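Local coordinates for putative cell adhesion protein (Bacteroides fragilis, PDB 4H40) that probably serves as a fimbrillin-like subunit of pili on the bacterial surface and is thought to take part in cell adhesion, at residues G22-I27 with L174-N179; E41-R46 with D145-T150; I48-D53 with V78-T83; R58-D63 with R118-A123; N179-M184 with G256-D261. All coordinates share one frame; numbering follows the deposited sequence.

Contact 1: G22-I27 with L174-N179; sequences GYYPSI and LPPIIN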
# COMPACT_ATOMS: atom_id res chain seq x y z
N GLY B 22 30.20 17.61 -2.26
CA GLY B 22 29.16 16.96 -1.49
C GLY B 22 28.27 16.05 -2.30
O GLY B 22 28.64 15.63 -3.40
N TYR B 23 27.12 15.69 -1.73
CA TYR B 23 26.18 14.86 -2.45
C TYR B 23 24.73 15.21 -2.10
O TYR B 23 24.46 15.79 -1.04
CB TYR B 23 26.45 13.35 -2.24
CG TYR B 23 25.99 12.78 -0.92
CD1 TYR B 23 26.78 12.87 0.22
CD2 TYR B 23 24.82 12.04 -0.83
CE1 TYR B 23 26.41 12.26 1.42
CE2 TYR B 23 24.43 11.44 0.37
CZ TYR B 23 25.22 11.57 1.50
OH TYR B 23 24.82 10.98 2.68
N TYR B 24 23.82 14.90 -3.03
CA TYR B 24 22.40 15.04 -2.82
C TYR B 24 21.92 13.69 -2.31
O TYR B 24 22.06 12.69 -3.03
CB TYR B 24 21.68 15.45 -4.10
CG TYR B 24 21.91 16.87 -4.52
CD1 TYR B 24 21.20 17.92 -3.93
CD2 TYR B 24 22.79 17.18 -5.56
CE1 TYR B 24 21.38 19.23 -4.34
CE2 TYR B 24 22.98 18.50 -5.98
CZ TYR B 24 22.28 19.52 -5.36
OH TYR B 24 22.45 20.83 -5.76
N PRO B 25 21.47 13.61 -1.04
CA PRO B 25 21.03 12.31 -0.52
C PRO B 25 19.70 11.85 -1.12
O PRO B 25 18.92 12.65 -1.64
CB PRO B 25 20.88 12.59 0.98
CG PRO B 25 20.53 14.03 1.04
CD PRO B 25 21.29 14.69 -0.05
N SER B 26 19.45 10.57 -1.01
CA SER B 26 18.22 9.95 -1.46
C SER B 26 16.99 10.52 -0.70
O SER B 26 17.09 10.73 0.51
CB SER B 26 18.33 8.45 -1.24
OG SER B 26 17.15 7.81 -1.67
N ILE B 27 15.87 10.80 -1.42
CA ILE B 27 14.63 11.34 -0.83
C ILE B 27 13.42 10.49 -1.26
O ILE B 27 13.52 9.67 -2.16
CB ILE B 27 14.38 12.84 -1.16
CG1 ILE B 27 14.30 13.11 -2.68
CG2 ILE B 27 15.34 13.78 -0.44
CD1 ILE B 27 13.05 13.95 -3.08
N LEU B 174 34.83 20.23 -7.42
CA LEU B 174 33.95 19.15 -7.83
C LEU B 174 32.51 19.53 -7.67
O LEU B 174 32.15 20.10 -6.64
CB LEU B 174 34.22 17.85 -7.05
CG LEU B 174 35.60 17.22 -7.13
CD1 LEU B 174 35.54 15.83 -6.63
CD2 LEU B 174 36.14 17.20 -8.53
N PRO B 175 31.66 19.20 -8.67
CA PRO B 175 30.23 19.45 -8.48
C PRO B 175 29.62 18.41 -7.52
O PRO B 175 30.23 17.36 -7.30
CB PRO B 175 29.65 19.33 -9.91
CG PRO B 175 30.83 18.98 -10.81
CD PRO B 175 31.91 18.49 -9.94
N PRO B 176 28.45 18.66 -6.89
CA PRO B 176 27.88 17.61 -6.03
C PRO B 176 27.49 16.38 -6.87
O PRO B 176 27.30 16.48 -8.09
CB PRO B 176 26.67 18.28 -5.38
CG PRO B 176 26.32 19.42 -6.27
CD PRO B 176 27.56 19.84 -6.98
N ILE B 177 27.44 15.19 -6.23
CA ILE B 177 27.08 13.94 -6.90
C ILE B 177 25.72 13.46 -6.33
O ILE B 177 25.23 13.98 -5.34
CB ILE B 177 28.23 12.89 -6.85
CG1 ILE B 177 28.68 12.56 -5.40
CG2 ILE B 177 29.40 13.33 -7.75
CD1 ILE B 177 29.94 11.60 -5.28
N ILE B 178 25.08 12.54 -7.00
CA ILE B 178 23.73 12.08 -6.66
C ILE B 178 23.65 10.60 -6.96
O ILE B 178 24.46 10.08 -7.75
CB ILE B 178 22.70 12.96 -7.44
CG1 ILE B 178 21.23 12.73 -7.00
CG2 ILE B 178 22.90 12.91 -8.97
CD1 ILE B 178 20.32 13.87 -7.28
N ASN B 179 22.71 9.92 -6.31
CA ASN B 179 22.47 8.47 -6.39
C ASN B 179 22.00 8.00 -7.75
O ASN B 179 21.07 8.58 -8.34
CB ASN B 179 21.45 8.04 -5.35
CG ASN B 179 22.05 7.90 -4.00
OD1 ASN B 179 22.81 6.96 -3.73
ND2 ASN B 179 21.78 8.88 -3.16
O HOH W 1 31.15 16.08 -4.96
O HOH W 2 20.66 10.97 -4.23
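Tyr23 and Ile177 face each other in a parallel beta bridge, where the short strand 23-24 lies against strand 177-190 of the fimbrillin-like fold. Ile177 spends both its backbone groups on the partner: Ile177 N donates to Gly22 O at 3.1 Å, and Tyr24 N donates to Ile177 O at 2.9 Å. One residue thus reaches two that flank its opposite number, which is the signature of parallel pairing. The second bond arrives almost head-on, with a C=O...N angle of 172°.

Side chains divide between the two faces. On one, Tyr23 CB rests 3.9 Å from Ile177 CG1. On the other, chi1 of -73° sets Tyr24 CG beside its backbone N, and from there the Tyr24 and Pro176 side chains lie side by side, pointing the same way, with Tyr24 CE2 3.5 Å from Pro176 CG. Tyr24 CB meets Ile178 CD1 at 3.8 Å.

Further out, Ile119 and Leu141 pack on Ile177, and the far end of Tyr23 leads away from the bridge to a hydrogen bond between Tyr23 OH and Glu52 OE2. At either end of the short pairing a water links the segments. One donates to both Gly22 O and Pro175 O; as modelled, a second water donates to Tyr24 O while accepting from the backbone N and the side-chain ND2 of Asn179.

Contact 2: E41-R46 with D145-T150; sequences ETLKDR and DRYTQT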
# COMPACT_ATOMS: atom_id res chain seq x y z
N GLU B 41 15.44 22.57 -11.85
CA GLU B 41 14.42 22.82 -10.83
C GLU B 41 14.25 21.71 -9.78
O GLU B 41 13.78 22.01 -8.68
CB GLU B 41 13.07 23.07 -11.51
CG GLU B 41 12.99 24.40 -12.25
CD GLU B 41 13.08 25.64 -11.38
OE1 GLU B 41 12.19 25.83 -10.51
OE2 GLU B 41 14.02 26.44 -11.58
N THR B 42 14.55 20.45 -10.11
CA THR B 42 14.36 19.32 -9.21
C THR B 42 15.20 19.44 -7.93
O THR B 42 14.70 19.18 -6.83
CB THR B 42 14.64 18.02 -9.98
OG1 THR B 42 13.56 17.80 -10.89
CG2 THR B 42 14.79 16.80 -9.08
N LEU B 43 16.46 19.88 -8.07
CA LEU B 43 17.40 19.96 -6.96
C LEU B 43 17.61 21.36 -6.39
O LEU B 43 18.41 21.51 -5.45
CB LEU B 43 18.77 19.41 -7.41
CG LEU B 43 18.83 18.03 -8.02
CD1 LEU B 43 20.25 17.68 -8.35
CD2 LEU B 43 18.20 16.99 -7.12
N LYS B 44 16.92 22.39 -6.93
CA LYS B 44 17.14 23.77 -6.48
C LYS B 44 17.02 23.92 -4.94
O LYS B 44 17.96 24.46 -4.34
CB LYS B 44 16.28 24.83 -7.23
CG LYS B 44 14.76 24.69 -7.14
CD LYS B 44 14.06 25.98 -7.59
CE LYS B 44 12.60 26.01 -7.19
NZ LYS B 44 11.99 27.33 -7.49
N ASP B 45 15.96 23.37 -4.31
CA ASP B 45 15.77 23.47 -2.85
C ASP B 45 16.22 22.22 -2.09
O ASP B 45 15.78 22.00 -0.96
CB ASP B 45 14.29 23.75 -2.53
CG ASP B 45 13.74 24.98 -3.20
OD1 ASP B 45 14.52 25.94 -3.45
OD2 ASP B 45 12.52 25.00 -3.46
N ARG B 46 17.07 21.40 -2.71
CA ARG B 46 17.56 20.18 -2.08
C ARG B 46 18.84 20.47 -1.33
O ARG B 46 19.73 21.14 -1.87
CB ARG B 46 17.76 19.07 -3.11
CG ARG B 46 16.45 18.45 -3.59
CD ARG B 46 16.02 17.24 -2.79
NE ARG B 46 17.04 16.19 -2.76
CZ ARG B 46 17.13 15.21 -3.66
NH1 ARG B 46 16.29 15.17 -4.68
NH2 ARG B 46 18.07 14.29 -3.54
N ASP B 145 23.80 13.76 -15.62
CA ASP B 145 23.51 14.77 -16.64
C ASP B 145 22.02 15.13 -16.67
O ASP B 145 21.63 16.07 -17.38
CB ASP B 145 24.00 14.29 -18.00
CG ASP B 145 25.50 14.46 -18.26
OD1 ASP B 145 26.18 15.09 -17.42
OD2 ASP B 145 25.98 13.97 -19.32
N ARG B 146 21.20 14.44 -15.86
CA ARG B 146 19.76 14.71 -15.80
C ARG B 146 19.48 16.04 -15.10
O ARG B 146 18.45 16.65 -15.37
CB ARG B 146 19.00 13.57 -15.10
CG ARG B 146 18.83 12.33 -15.98
CD ARG B 146 18.30 11.12 -15.22
NE ARG B 146 19.33 10.49 -14.39
CZ ARG B 146 19.26 9.26 -13.89
NH1 ARG B 146 18.21 8.49 -14.14
NH2 ARG B 146 20.24 8.79 -13.13
N TYR B 147 20.38 16.50 -14.21
CA TYR B 147 20.20 17.76 -13.47
C TYR B 147 21.39 18.65 -13.68
O TYR B 147 22.50 18.15 -13.80
CB TYR B 147 19.96 17.51 -11.97
CG TYR B 147 19.10 16.30 -11.69
CD1 TYR B 147 17.72 16.35 -11.87
CD2 TYR B 147 19.67 15.08 -11.34
CE1 TYR B 147 16.93 15.22 -11.68
CE2 TYR B 147 18.89 13.94 -11.16
CZ TYR B 147 17.52 14.02 -11.33
OH TYR B 147 16.74 12.90 -11.14
N THR B 148 21.15 19.96 -13.73
CA THR B 148 22.21 20.95 -14.01
C THR B 148 23.24 21.01 -12.88
O THR B 148 24.44 21.14 -13.15
CB THR B 148 21.60 22.34 -14.28
OG1 THR B 148 20.88 22.79 -13.14
CG2 THR B 148 20.69 22.36 -15.49
N GLN B 149 22.77 20.88 -11.63
CA GLN B 149 23.59 20.97 -10.42
C GLN B 149 24.69 19.89 -10.37
O GLN B 149 25.80 20.16 -9.89
CB GLN B 149 22.68 20.89 -9.18
CG GLN B 149 21.77 22.11 -8.95
CD GLN B 149 20.43 22.06 -9.67
OE1 GLN B 149 20.04 21.06 -10.31
NE2 GLN B 149 19.66 23.13 -9.53
N THR B 150 24.36 18.68 -10.88
CA THR B 150 25.17 17.46 -10.86
C THR B 150 25.78 17.10 -12.23
O THR B 150 26.58 16.16 -12.32
CB THR B 150 24.31 16.29 -10.33
OG1 THR B 150 23.24 16.02 -11.24
CG2 THR B 150 23.76 16.55 -8.96
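The type I beta turn from Leu43 to Arg46 packs its first residue against the loop that carries Tyr147 and Gln149, so that two irregular connections between strands meet mainly through side chains, with no hydrogen bond between the two segments. The turn is closed by Arg46 N donating to Leu43 O at 3.1 Å. Leu43 enters between three partners: its CD1 lies 3.6 Å from Tyr147 CB and 3.7 Å from Thr150 CG2, crossing both side chains at about a right angle. Gln149 slides past it in the opposite direction, and the bend at chi2 (87°) brings Gln149 CD near Leu43 CB; Gln149 OE1 lies 3.6 Å from that carbon. Gln149 NE2 donates a hydrogen bond to Gly40 O.

Thr42 adds a methyl, its CG2 lying 3.7 Å from Tyr147 CE1. Within its own loop, the tyrosine ring has Arg146 CB over the centre of one face and Thr150 OG1 in plane at its edge; that hydroxyl is hydrogen-bonded to Asp144 O. Leu43, Gln149 and Thr150 all touch Tyr24 as well, while Leu43, Tyr147 and Thr150 reach Ile178. The arrangement is largely apolar loop-on-loop packing beside paired strands, with a beta-turn leucine as the shared element.

Contact 3: I48-D53 with V78-T83; sequences IFLLED and VRNAGT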
# COMPACT_ATOMS: atom_id res chain seq x y z
N ILE B 48 22.53 19.77 0.32
CA ILE B 48 23.72 19.00 -0.01
C ILE B 48 24.38 18.56 1.29
O ILE B 48 24.62 19.38 2.18
CB ILE B 48 24.67 19.83 -0.91
CG1 ILE B 48 24.01 20.09 -2.26
CG2 ILE B 48 26.03 19.15 -1.10
CD1 ILE B 48 24.30 21.35 -2.83
N PHE B 49 24.66 17.25 1.41
CA PHE B 49 25.35 16.68 2.54
C PHE B 49 26.82 16.56 2.23
O PHE B 49 27.19 16.57 1.06
CB PHE B 49 24.78 15.30 2.88
CG PHE B 49 23.43 15.27 3.56
CD1 PHE B 49 22.71 16.44 3.76
CD2 PHE B 49 22.86 14.07 3.96
CE1 PHE B 49 21.44 16.41 4.34
CE2 PHE B 49 21.60 14.04 4.57
CZ PHE B 49 20.89 15.22 4.76
N LEU B 50 27.67 16.44 3.27
CA LEU B 50 29.11 16.24 3.06
C LEU B 50 29.31 14.81 2.67
O LEU B 50 28.58 13.96 3.19
CB LEU B 50 29.92 16.53 4.33
CG LEU B 50 29.84 17.88 5.00
CD1 LEU B 50 30.62 17.85 6.29
CD2 LEU B 50 30.39 18.98 4.12
N LEU B 51 30.31 14.52 1.81
CA LEU B 51 30.63 13.14 1.45
C LEU B 51 30.97 12.41 2.73
O LEU B 51 31.62 12.99 3.60
CB LEU B 51 31.79 13.10 0.43
CG LEU B 51 31.57 13.84 -0.89
CD1 LEU B 51 32.84 13.89 -1.73
CD2 LEU B 51 30.43 13.21 -1.69
N GLU B 52 30.47 11.20 2.91
CA GLU B 52 30.68 10.45 4.16
C GLU B 52 32.17 10.12 4.40
O GLU B 52 32.90 9.75 3.47
CB GLU B 52 29.81 9.18 4.23
CG GLU B 52 28.30 9.43 4.19
CD GLU B 52 27.72 10.39 5.23
OE1 GLU B 52 28.15 10.33 6.40
OE2 GLU B 52 26.82 11.19 4.87
N ASP B 53 32.63 10.35 5.63
CA ASP B 53 34.00 10.08 6.05
C ASP B 53 34.34 8.61 5.78
O ASP B 53 33.56 7.72 6.13
CB ASP B 53 34.14 10.43 7.54
CG ASP B 53 35.55 10.48 8.05
OD1 ASP B 53 36.12 9.41 8.35
OD2 ASP B 53 36.08 11.60 8.23
N VAL B 78 38.01 10.12 1.46
CA VAL B 78 37.33 11.25 2.09
C VAL B 78 37.58 11.21 3.60
O VAL B 78 37.44 10.15 4.23
CB VAL B 78 35.80 11.26 1.77
CG1 VAL B 78 35.07 12.41 2.48
CG2 VAL B 78 35.53 11.28 0.27
N ARG B 79 37.96 12.36 4.17
CA ARG B 79 38.13 12.58 5.60
C ARG B 79 37.59 13.96 5.91
O ARG B 79 38.10 14.97 5.41
CB ARG B 79 39.59 12.41 6.09
CG ARG B 79 40.17 10.99 6.07
CD ARG B 79 39.46 9.97 6.95
NE ARG B 79 39.89 8.62 6.61
CZ ARG B 79 39.27 7.50 6.98
NH1 ARG B 79 38.17 7.56 7.72
NH2 ARG B 79 39.74 6.32 6.60
N ASN B 80 36.50 13.99 6.71
CA ASN B 80 35.83 15.22 7.14
C ASN B 80 36.67 15.88 8.24
O ASN B 80 36.22 16.08 9.37
CB ASN B 80 34.40 14.92 7.59
CG ASN B 80 33.45 14.60 6.45
OD1 ASN B 80 33.79 14.66 5.26
ND2 ASN B 80 32.23 14.25 6.80
N ALA B 81 37.91 16.25 7.86
CA ALA B 81 38.92 16.83 8.72
C ALA B 81 39.16 18.32 8.44
O ALA B 81 39.96 18.92 9.15
CB ALA B 81 40.22 16.06 8.55
N GLY B 82 38.43 18.92 7.49
CA GLY B 82 38.55 20.34 7.14
C GLY B 82 38.00 21.31 8.18
O GLY B 82 37.49 20.88 9.23
N THR B 83 38.09 22.64 7.89
CA THR B 83 37.61 23.72 8.76
C THR B 83 36.09 23.58 8.96
O THR B 83 35.34 23.56 7.97
CB THR B 83 37.99 25.07 8.17
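Asp53 and the consecutive residues Arg79 and Asn80 supply the polar half of this contact, in which the irregular lead-in to strand 56-62 meets the end of strand 74-79. The two carboxylate oxygens are used separately. Arg79 NH1 donates to Asp53 OD1 at 2.8 Å in a salt bridge, meeting that oxygen on its syn side, while Asn80 N donates to Asp53 OD2 at 2.9 Å from the anti side. Neither donor lies in the carboxylate plane. OD1 is nevertheless at the edge of the guanidinium and close to its plane, although the two flat groups are turned 55° against each other. The Asp53 and Arg79 side chains cross at about a right angle, and the bend of the arginine at chi2 (-62°) puts Arg79 CD 3.7 Å from Asp53 OD1.

The apolar part is smaller, and its two residues, Leu51 and Val78, are buried. Leu51 CB lies 3.9 Å from Val78 CG1, and the same methyl sits 3.6 Å from Glu52 O. Separately, the exposed Leu50 packs against the polar Asn80 side chain. Around them, Val78 forms backbone hydrogen bonds with Gly54 and Ser55, and Glu52 turns its carboxylate to the hydroxyl of Tyr23.

Asn80 is the centre of an inverse gamma turn, where the chain leaves the strand. The chemistry implies that one carboxylate pairs with an arginine and also accepts a backbone N-H at this departure point; the nearby positive charge would be expected to favour the ionised form of Asp53.

Contact 4: R58-D63 with R118-A123; sequences RLVVYD and RILSPA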
# COMPACT_ATOMS: atom_id res chain seq x y z
N ARG B 58 36.20 8.37 -7.33
CA ARG B 58 37.03 8.20 -8.52
C ARG B 58 36.86 9.41 -9.43
O ARG B 58 35.75 9.76 -9.82
CB ARG B 58 36.72 6.92 -9.31
CG ARG B 58 37.41 6.90 -10.69
CD ARG B 58 37.34 5.57 -11.42
NE ARG B 58 37.84 4.47 -10.59
CZ ARG B 58 39.11 4.08 -10.54
NH1 ARG B 58 40.03 4.67 -11.28
NH2 ARG B 58 39.46 3.08 -9.75
N LEU B 59 37.97 10.00 -9.82
CA LEU B 59 37.98 11.10 -10.75
C LEU B 59 38.28 10.50 -12.12
O LEU B 59 39.34 9.90 -12.28
CB LEU B 59 39.03 12.12 -10.29
CG LEU B 59 39.03 13.52 -10.88
CD1 LEU B 59 37.84 14.32 -10.43
CD2 LEU B 59 40.26 14.25 -10.44
N VAL B 60 37.30 10.55 -13.06
CA VAL B 60 37.36 10.02 -14.44
C VAL B 60 37.64 11.22 -15.35
O VAL B 60 36.83 12.17 -15.37
CB VAL B 60 36.07 9.25 -14.88
CG1 VAL B 60 36.25 8.59 -16.25
CG2 VAL B 60 35.62 8.22 -13.84
N VAL B 61 38.78 11.21 -16.07
CA VAL B 61 39.19 12.31 -16.94
C VAL B 61 38.99 11.96 -18.42
O VAL B 61 39.26 10.83 -18.83
CB VAL B 61 40.64 12.76 -16.63
CG1 VAL B 61 41.13 13.83 -17.61
CG2 VAL B 61 40.76 13.26 -15.20
N TYR B 62 38.51 12.94 -19.19
CA TYR B 62 38.29 12.90 -20.64
C TYR B 62 38.98 14.09 -21.32
O TYR B 62 39.15 15.13 -20.68
CB TYR B 62 36.79 12.92 -20.97
CG TYR B 62 35.97 11.83 -20.31
CD1 TYR B 62 35.39 12.03 -19.07
CD2 TYR B 62 35.75 10.62 -20.96
CE1 TYR B 62 34.63 11.03 -18.46
CE2 TYR B 62 34.97 9.62 -20.37
CZ TYR B 62 34.41 9.83 -19.12
OH TYR B 62 33.65 8.84 -18.54
N ASP B 63 39.35 13.98 -22.61
CA ASP B 63 39.94 15.12 -23.31
C ASP B 63 38.81 16.08 -23.76
O ASP B 63 37.64 15.82 -23.44
CB ASP B 63 40.85 14.68 -24.48
CG ASP B 63 40.21 13.83 -25.58
OD1 ASP B 63 38.96 13.74 -25.61
OD2 ASP B 63 40.95 13.30 -26.42
N ARG B 118 34.21 13.33 -14.72
CA ARG B 118 33.08 12.68 -14.07
C ARG B 118 33.56 12.08 -12.75
O ARG B 118 34.76 11.85 -12.57
CB ARG B 118 32.45 11.60 -14.96
CG ARG B 118 31.97 12.12 -16.30
CD ARG B 118 30.89 11.25 -16.87
NE ARG B 118 29.90 12.09 -17.53
CZ ARG B 118 28.59 12.04 -17.32
NH1 ARG B 118 28.08 11.12 -16.51
NH2 ARG B 118 27.78 12.88 -17.93
N ILE B 119 32.62 11.89 -11.82
CA ILE B 119 32.90 11.34 -10.49
C ILE B 119 32.02 10.14 -10.26
O ILE B 119 30.87 10.11 -10.70
CB ILE B 119 32.69 12.38 -9.32
CG1 ILE B 119 33.03 13.85 -9.69
CG2 ILE B 119 33.31 11.91 -7.99
CD1 ILE B 119 34.44 14.14 -9.94
N LEU B 120 32.57 9.18 -9.51
CA LEU B 120 31.93 7.96 -9.04
C LEU B 120 32.28 7.77 -7.58
O LEU B 120 33.43 8.05 -7.19
CB LEU B 120 32.38 6.73 -9.84
CG LEU B 120 32.08 6.71 -11.32
CD1 LEU B 120 33.09 5.91 -12.03
CD2 LEU B 120 30.69 6.16 -11.60
N SER B 121 31.34 7.27 -6.78
CA SER B 121 31.59 6.96 -5.38
C SER B 121 30.70 5.79 -4.98
O SER B 121 29.47 5.90 -5.12
CB SER B 121 31.38 8.17 -4.47
OG SER B 121 31.71 7.83 -3.13
N PRO B 122 31.27 4.62 -4.60
CA PRO B 122 32.70 4.29 -4.39
C PRO B 122 33.56 4.40 -5.66
O PRO B 122 33.03 4.38 -6.77
CB PRO B 122 32.66 2.84 -3.90
CG PRO B 122 31.30 2.68 -3.30
CD PRO B 122 30.41 3.47 -4.21
N ALA B 123 34.90 4.48 -5.47
CA ALA B 123 35.87 4.60 -6.56
C ALA B 123 36.01 3.27 -7.33
O ALA B 123 37.12 2.73 -7.46
CB ALA B 123 37.23 5.05 -6.02
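Arg58 reaches Ala123 through a side chain that starts with CG anti to the backbone N (chi1 169°) and bends at chi3 (-54°), a turn that places NE close to the chain beyond Pro122. From there Arg58 NH2 donates to Ala123 O at 3.3 Å, coming from above the carbonyl plane. NE bonds to Lys124 O and NH1 to Ser73 OG, so all three guanidinium nitrogens have a hydrogen-bonding partner. The peptide before Pro122 is cis, and the chain beyond it folds back until Ala123 CB is 3.8 Å from Arg58 CB.

The backbones form a regular antiparallel pair. Arg58 with Leu120 and Val60 with Arg118 are hydrogen-bonded pairs, each with two bonds, among them Val60 N to Arg118 O at 2.9 Å; Leu59 and Ile119 form the non-hydrogen-bonded pair between them, their side chains lying side by side on one face. On the other face Val60 CG2 touches Leu120 CD1 at 3.9 Å. Tyr62 CE1 meets the aliphatic Arg118 CG at 3.6 Å, whereas the charged end of Arg118 goes to a salt bridge with Asp145 and a cation-pi contact with Trp221.

No helix takes part. Strand 56-62 has strand 74-79 as its other neighbour, and strand 113-121 pairs in turn with strands 141-142 and 153-157.

Contact 5: N179-M184 with G256-D261; sequences NQTARM and GVLPTD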
# COMPACT_ATOMS: atom_id res chain seq x y z
N ASN B 179 22.71 9.92 -6.31
CA ASN B 179 22.47 8.47 -6.39
C ASN B 179 22.00 8.00 -7.75
O ASN B 179 21.07 8.58 -8.34
CB ASN B 179 21.45 8.04 -5.35
CG ASN B 179 22.05 7.90 -4.00
OD1 ASN B 179 22.81 6.96 -3.73
ND2 ASN B 179 21.78 8.88 -3.16
N GLN B 180 22.59 6.90 -8.20
CA GLN B 180 22.28 6.26 -9.47
C GLN B 180 21.30 5.13 -9.30
O GLN B 180 20.69 4.70 -10.28
CB GLN B 180 23.57 5.77 -10.16
CG GLN B 180 24.54 6.90 -10.50
CD GLN B 180 23.88 8.05 -11.21
OE1 GLN B 180 23.46 7.95 -12.37
NE2 GLN B 180 23.69 9.15 -10.51
N THR B 181 21.11 4.69 -8.05
CA THR B 181 20.21 3.59 -7.74
C THR B 181 19.05 4.04 -6.85
O THR B 181 19.07 5.12 -6.27
CB THR B 181 20.96 2.42 -7.04
OG1 THR B 181 21.22 2.75 -5.70
CG2 THR B 181 22.24 2.06 -7.68
N ALA B 182 18.06 3.16 -6.72
CA ALA B 182 16.97 3.36 -5.80
C ALA B 182 17.42 2.83 -4.45
O ALA B 182 18.43 2.12 -4.37
CB ALA B 182 15.73 2.62 -6.30
N ARG B 183 16.68 3.15 -3.41
CA ARG B 183 16.95 2.69 -2.06
C ARG B 183 15.67 2.18 -1.44
O ARG B 183 14.62 2.81 -1.58
CB ARG B 183 17.54 3.82 -1.23
CG ARG B 183 17.84 3.42 0.21
CD ARG B 183 18.46 4.54 0.99
NE ARG B 183 18.12 4.44 2.39
CZ ARG B 183 19.01 4.36 3.37
NH1 ARG B 183 20.31 4.39 3.10
NH2 ARG B 183 18.61 4.27 4.63
N MSE B 184 15.74 1.05 -0.75
CA MSE B 184 14.61 0.49 -0.01
C MSE B 184 15.02 0.44 1.45
O MSE B 184 16.17 0.11 1.76
CB MSE B 184 14.18 -0.88 -0.53
CG MSE B 184 13.57 -0.80 -1.92
SE MSE B 184 12.74 -2.43 -2.57
CE MSE B 184 10.97 -2.15 -1.89
N GLY B 256 20.37 -0.88 -1.64
CA GLY B 256 20.24 -0.25 -2.93
C GLY B 256 19.57 -1.25 -3.85
O GLY B 256 19.78 -2.46 -3.70
N VAL B 257 18.75 -0.75 -4.76
CA VAL B 257 18.12 -1.57 -5.78
C VAL B 257 18.22 -0.78 -7.08
O VAL B 257 18.14 0.44 -7.08
CB VAL B 257 16.67 -2.08 -5.47
CG1 VAL B 257 16.66 -3.02 -4.27
CG2 VAL B 257 15.69 -0.95 -5.24
N LEU B 258 18.45 -1.48 -8.18
CA LEU B 258 18.57 -0.81 -9.46
C LEU B 258 17.21 -0.28 -9.91
O LEU B 258 16.22 -0.96 -9.63
CB LEU B 258 19.10 -1.80 -10.52
CG LEU B 258 20.49 -2.37 -10.35
CD1 LEU B 258 20.73 -3.44 -11.40
CD2 LEU B 258 21.54 -1.28 -10.47
N PRO B 259 17.14 0.87 -10.65
CA PRO B 259 15.83 1.33 -11.15
C PRO B 259 15.13 0.20 -11.90
O PRO B 259 15.74 -0.45 -12.76
CB PRO B 259 16.19 2.50 -12.05
CG PRO B 259 17.46 3.03 -11.46
CD PRO B 259 18.21 1.79 -11.08
N THR B 260 13.89 -0.12 -11.47
CA THR B 260 13.10 -1.20 -12.04
C THR B 260 11.63 -0.86 -12.08
O THR B 260 11.08 -0.28 -11.15
CB THR B 260 13.36 -2.55 -11.33
OG1 THR B 260 12.77 -3.59 -12.11
CG2 THR B 260 12.84 -2.61 -9.92
N ASP B 261 11.00 -1.26 -13.20
CA ASP B 261 9.58 -1.15 -13.50
C ASP B 261 8.89 -2.48 -13.17
O ASP B 261 9.05 -3.47 -13.90
CB ASP B 261 9.35 -0.77 -14.99
CG ASP B 261 7.90 -0.75 -15.44
OD1 ASP B 261 7.00 -0.55 -14.58
OD2 ASP B 261 7.65 -0.92 -16.66
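Val257 and Ala182 form the hydrogen-bonded pair of an antiparallel bridge joining strands 177-190 and 251-257, with all the touching residues buried. Ala182 N donates to Val257 O at 2.7 Å, and Val257 N returns a bond to Ala182 O at 2.9 Å. Gly256 takes the adjoining non-hydrogen-bonded position opposite Arg183, with its CA 3.3 Å from Ala182 O in a CA-H...O contact.

The valine makes its side-chain contacts through one branch. Val257 CG2 lies 3.7 Å from Ala182 CB and 3.9 Å from CG of Met184, a selenomethionine in this crystal. Leu291 packs on both Val257 and Ala182, with Tyr297 also touching the alanine.

Past Val257 the partner chain swings off toward strand 260-262, which belongs to a different small sheet, though Pro259 still touches the first segment, its CG 3.8 Å from Gln180 O. Thr181 lies where the paths part: its CB is 3.4 Å from Val257 O. With chi1 at 76°, Thr181 OG1 sits between its own backbone N and carbonyl carbon and donates to Ala182 O at 3.2 Å, reaching that oxygen from the opposite face of the carbonyl plane to Val257 N.

In the fold
Strand 177-190 is common to contacts 1 and 5: contact 1 lies at its beginning, contact 5 follows, and they share Asn179, with centres about 15 Å apart. Contacts 2, 3 and 4 are all nested within the loop closed by contact 1, so one parallel bridge closes a long excursion of the chain. Contacts 3 and 4 alternate along the sequence on the neighbouring strands 74-79 and 56-62, their centres about 18 Å apart. The centres of contacts 1 and 2 are about 10 Å apart, and the Asp145-Arg118 salt bridge ties contact 2 to contact 4. The fimbrillin-like fold is thus an all-beta structure held by strand pairings and loop contacts, most of them between segments well separated in sequence.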